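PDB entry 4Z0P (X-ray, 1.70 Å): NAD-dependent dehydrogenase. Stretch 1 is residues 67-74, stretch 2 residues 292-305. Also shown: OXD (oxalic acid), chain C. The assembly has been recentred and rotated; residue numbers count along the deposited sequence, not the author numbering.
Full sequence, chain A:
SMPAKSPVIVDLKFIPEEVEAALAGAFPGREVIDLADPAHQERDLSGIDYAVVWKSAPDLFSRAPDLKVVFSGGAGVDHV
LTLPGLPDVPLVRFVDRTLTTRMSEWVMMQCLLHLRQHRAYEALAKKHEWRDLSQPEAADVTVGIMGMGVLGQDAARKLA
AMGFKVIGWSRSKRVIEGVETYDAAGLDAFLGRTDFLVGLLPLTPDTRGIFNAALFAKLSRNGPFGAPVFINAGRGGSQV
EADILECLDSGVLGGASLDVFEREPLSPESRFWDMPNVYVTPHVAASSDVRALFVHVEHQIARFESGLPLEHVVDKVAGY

Stretch 1 67-74: LKVVFSGG
Stretch 2 292-305: ALFVHVEHQIARFE

A short strand, Val69 to Ser72, lies against a helix that enters from earlier in the chain and runs unbroken from Ala292 to Glu305. The two are nearly antiparallel, their N-to-C directions 157° apart and their axes 10.1 Å apart at closest approach. Helical phi/psi stay near -60/-45 until Glu305, at -72/-20, whereas Val69, Val70 and Phe71 are extended at -147/136, -107/131 and -113/121. The register steps two residues of the first stretch for every four of the helix: CA of Gly73 lies 6.8 Å from CA of Leu293, CA of Phe71 7.1 Å from CA of Val297, and CA of Val69 8.4 Å from CA of Ile301.

Leu293 (chi1 t, chi2 p) points toward the strand where it runs out. Its CD2 rests 3.9 Å from CA of Gly73, and its CD1 lies 3.8 Å from O of Ser72. An ideal CB on Gly73 would itself sit 3.9 Å from Leu293 CD2. At Gly74 such an atom would clash with OXD O3, at 2.6 Å. Ser72 turns its CB away from the helix, and with chi1 t its OG donates a hydrogen bond to O of Gly74 (3.0 Å).

His296 starts sideways, with chi1 off-well at 149° and chi2 at 88°, but its end comes nearer. One water bridges the gap, 2.8 Å from His296 NE2 and donating to Ser72 O at 2.8 Å; no direct hydrogen bond joins the modelled atoms of the two stretches.

Val297 (chi1 t) sets CG1 over one face of Phe71, 3.8 Å from the ring centroid and 11° off the normal. Phe71, chi1 m and chi2 -87°, has 106 Å² covered by the helix, making it the central apolar piece. At its ring edge comes Gln300 (chi1 m, chi2 m), whose CB is 3.6 Å from Phe71 CE1. The Gln300 amide leads away to hydrogen bonds elsewhere in the structure, leaving its aliphatic base to pack here. Ile301 (chi1 m, chi2 t) begins sideways and brings CG1 to 4.1 Å from Phe71 CZ.

Phe304, chi1 t and chi2 67°, reverses the roles: the helix supplies the ring and the strand the methyl. Val69 (chi1 t) places CG2 3.8 Å from the Phe304 centroid, just 3° off the normal. Lys68 (chi1 m, chi2 t), modelled only through CD, adds CB at 4.0 Å from Phe304 CE2. The geometric rule is a valine methyl over an aromatic face, used twice with the partners exchanged.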

# COMPACT_ATOMS: atom_id res chain seq x y z
N LEU A 67 -29.86 27.86 14.01
CA LEU A 67 -28.58 27.64 13.35
C LEU A 67 -28.53 28.41 12.03
O LEU A 67 -29.54 28.51 11.31
CB LEU A 67 -28.33 26.17 13.09
CG LEU A 67 -28.15 25.31 14.34
CD1 LEU A 67 -28.13 23.84 13.95
CD2 LEU A 67 -26.89 25.65 15.10
N LYS A 68 -27.37 29.00 11.78
CA LYS A 68 -27.11 29.77 10.54
C LYS A 68 -26.25 28.98 9.56
O LYS A 68 -26.29 29.23 8.35
CB LYS A 68 -26.43 31.10 10.85
CG LYS A 68 -27.31 32.08 11.64
CD LYS A 68 -26.55 33.35 11.92
N VAL A 69 -25.42 28.06 10.09
CA VAL A 69 -24.63 27.15 9.25
C VAL A 69 -24.49 25.83 10.01
O VAL A 69 -24.23 25.83 11.21
CB VAL A 69 -23.20 27.67 8.96
CG1 VAL A 69 -22.50 26.79 7.92
CG2 VAL A 69 -23.20 29.12 8.52
N VAL A 70 -24.69 24.74 9.28
CA VAL A 70 -24.49 23.39 9.77
C VAL A 70 -23.22 22.83 9.14
O VAL A 70 -23.03 22.93 7.93
CB VAL A 70 -25.70 22.51 9.45
CG1 VAL A 70 -25.51 21.11 10.01
CG2 VAL A 70 -26.96 23.12 10.03
N PHE A 71 -22.35 22.27 9.96
CA PHE A 71 -21.10 21.68 9.50
C PHE A 71 -21.13 20.18 9.71
O PHE A 71 -21.30 19.75 10.83
CB PHE A 71 -19.92 22.25 10.27
CG PHE A 71 -19.73 23.72 10.05
CD1 PHE A 71 -18.98 24.17 8.98
CD2 PHE A 71 -20.30 24.64 10.90
CE1 PHE A 71 -18.82 25.52 8.75
CE2 PHE A 71 -20.12 26.02 10.69
CZ PHE A 71 -19.37 26.44 9.60
N SER A 72 -20.98 19.42 8.64
CA SER A 72 -20.80 17.98 8.79
C SER A 72 -19.39 17.66 9.30
O SER A 72 -18.40 18.22 8.85
CB SER A 72 -21.00 17.28 7.43
OG SER A 72 -20.84 15.87 7.58
N GLY A 73 -19.31 16.69 10.20
CA GLY A 73 -18.02 16.15 10.62
C GLY A 73 -17.32 15.25 9.61
O GLY A 73 -16.15 14.85 9.84
N GLY A 74 -18.00 14.93 8.51
CA GLY A 74 -17.45 14.07 7.46
C GLY A 74 -17.64 14.68 6.10
O GLY A 74 -18.31 15.72 5.93
N ALA A 292 -8.21 19.04 12.82
CA ALA A 292 -8.31 19.59 11.47
C ALA A 292 -9.76 20.01 11.14
O ALA A 292 -9.98 21.04 10.51
CB ALA A 292 -7.76 18.60 10.43
N LEU A 293 -10.72 19.20 11.57
CA LEU A 293 -12.14 19.53 11.46
C LEU A 293 -12.46 20.86 12.11
O LEU A 293 -13.08 21.73 11.49
CB LEU A 293 -12.99 18.42 12.06
CG LEU A 293 -14.50 18.66 12.05
CD1 LEU A 293 -15.06 18.79 10.64
CD2 LEU A 293 -15.14 17.52 12.83
N PHE A 294 -12.00 21.06 13.34
CA PHE A 294 -12.27 22.31 14.05
C PHE A 294 -11.55 23.51 13.40
O PHE A 294 -12.14 24.58 13.32
CB PHE A 294 -11.91 22.21 15.53
CG PHE A 294 -12.78 21.28 16.33
CD1 PHE A 294 -14.06 20.86 15.88
CD2 PHE A 294 -12.37 20.88 17.59
CE1 PHE A 294 -14.85 20.03 16.65
CE2 PHE A 294 -13.16 20.05 18.37
CZ PHE A 294 -14.40 19.62 17.89
N VAL A 295 -10.34 23.32 12.89
CA VAL A 295 -9.67 24.40 12.15
C VAL A 295 -10.49 24.80 10.91
O VAL A 295 -10.69 25.99 10.63
CB VAL A 295 -8.23 24.00 11.76
CG1 VAL A 295 -7.63 24.96 10.73
CG2 VAL A 295 -7.37 23.94 13.01
N HIS A 296 -10.96 23.78 10.18
CA HIS A 296 -11.83 23.98 9.01
C HIS A 296 -13.11 24.74 9.37
O HIS A 296 -13.45 25.71 8.70
CB HIS A 296 -12.11 22.62 8.35
CG HIS A 296 -13.44 22.49 7.68
ND1 HIS A 296 -13.65 22.84 6.36
CD2 HIS A 296 -14.60 21.95 8.12
CE1 HIS A 296 -14.90 22.55 6.03
NE2 HIS A 296 -15.50 22.02 7.08
N VAL A 297 -13.77 24.32 10.45
CA VAL A 297 -15.00 25.00 10.88
C VAL A 297 -14.70 26.45 11.28
O VAL A 297 -15.44 27.36 10.88
CB VAL A 297 -15.71 24.24 12.02
CG1 VAL A 297 -16.92 25.03 12.53
CG2 VAL A 297 -16.20 22.88 11.54
N GLU A 298 -13.63 26.65 12.06
CA GLU A 298 -13.20 28.01 12.44
C GLU A 298 -13.01 28.91 11.22
O GLU A 298 -13.46 30.07 11.21
CB GLU A 298 -11.91 27.97 13.23
CG GLU A 298 -12.08 27.52 14.66
CD GLU A 298 -10.77 27.12 15.32
OE1 GLU A 298 -9.69 27.45 14.79
OE2 GLU A 298 -10.83 26.46 16.37
N HIS A 299 -12.35 28.37 10.21
CA HIS A 299 -12.04 29.12 8.97
C HIS A 299 -13.32 29.51 8.25
O HIS A 299 -13.48 30.66 7.84
CB HIS A 299 -11.09 28.30 8.07
CG HIS A 299 -10.73 28.98 6.78
ND1 HIS A 299 -10.03 30.17 6.73
CD2 HIS A 299 -10.97 28.63 5.49
CE1 HIS A 299 -9.86 30.53 5.47
NE2 HIS A 299 -10.43 29.61 4.70
N GLN A 300 -14.26 28.56 8.14
CA GLN A 300 -15.54 28.83 7.48
C GLN A 300 -16.41 29.82 8.25
O GLN A 300 -17.04 30.69 7.64
CB GLN A 300 -16.31 27.53 7.21
CG GLN A 300 -15.62 26.63 6.19
CD GLN A 300 -15.28 27.34 4.87
OE1 GLN A 300 -16.11 28.04 4.30
NE2 GLN A 300 -14.04 27.16 4.39
N ILE A 301 -16.43 29.69 9.58
CA ILE A 301 -17.12 30.68 10.42
C ILE A 301 -16.53 32.08 10.15
O ILE A 301 -17.29 33.04 9.98
CB ILE A 301 -17.03 30.35 11.93
CG1 ILE A 301 -17.93 29.15 12.26
CG2 ILE A 301 -17.46 31.54 12.78
CD1 ILE A 301 -17.73 28.54 13.63
N ALA A 302 -15.21 32.20 10.09
CA ALA A 302 -14.58 33.51 9.89
C ALA A 302 -14.96 34.09 8.52
O ALA A 302 -15.25 35.29 8.40
CB ALA A 302 -13.07 33.43 10.05
N ARG A 303 -14.96 33.24 7.50
CA ARG A 303 -15.42 33.67 6.18
C ARG A 303 -16.87 34.16 6.23
O ARG A 303 -17.19 35.23 5.72
CB ARG A 303 -15.28 32.53 5.16
CG ARG A 303 -13.85 32.19 4.77
CD ARG A 303 -13.82 31.03 3.78
NE ARG A 303 -14.46 31.38 2.52
CZ ARG A 303 -13.88 32.04 1.52
NH1 ARG A 303 -12.61 32.44 1.59
NH2 ARG A 303 -14.58 32.32 0.42
N PHE A 304 -17.74 33.36 6.84
CA PHE A 304 -19.17 33.66 6.94
C PHE A 304 -19.40 35.01 7.58
O PHE A 304 -20.13 35.86 7.04
CB PHE A 304 -19.86 32.57 7.77
CG PHE A 304 -21.36 32.69 7.81
CD1 PHE A 304 -22.12 32.49 6.65
CD2 PHE A 304 -22.02 32.98 9.00
CE1 PHE A 304 -23.51 32.60 6.69
CE2 PHE A 304 -23.42 33.09 9.04
CZ PHE A 304 -24.16 32.89 7.88
N GLU A 305 -18.76 35.23 8.73
CA GLU A 305 -18.95 36.47 9.49
C GLU A 305 -18.30 37.70 8.84
O GLU A 305 -18.69 38.82 9.15
CB GLU A 305 -18.47 36.30 10.93
CG GLU A 305 -19.30 35.24 11.66
CD GLU A 305 -19.00 35.13 13.13
OE1 GLU A 305 -18.09 35.83 13.62
OE2 GLU A 305 -19.71 34.35 13.81
C1 OXD C . -17.19 10.67 5.90
C2 OXD C . -17.21 9.35 6.52
O3 OXD C . -16.26 11.47 6.16
O4 OXD C . -16.70 9.18 7.64
O5 OXD C . -18.13 10.97 5.14
O6 OXD C . -17.74 8.40 5.92
O HOH W 1 -17.90 20.71 7.72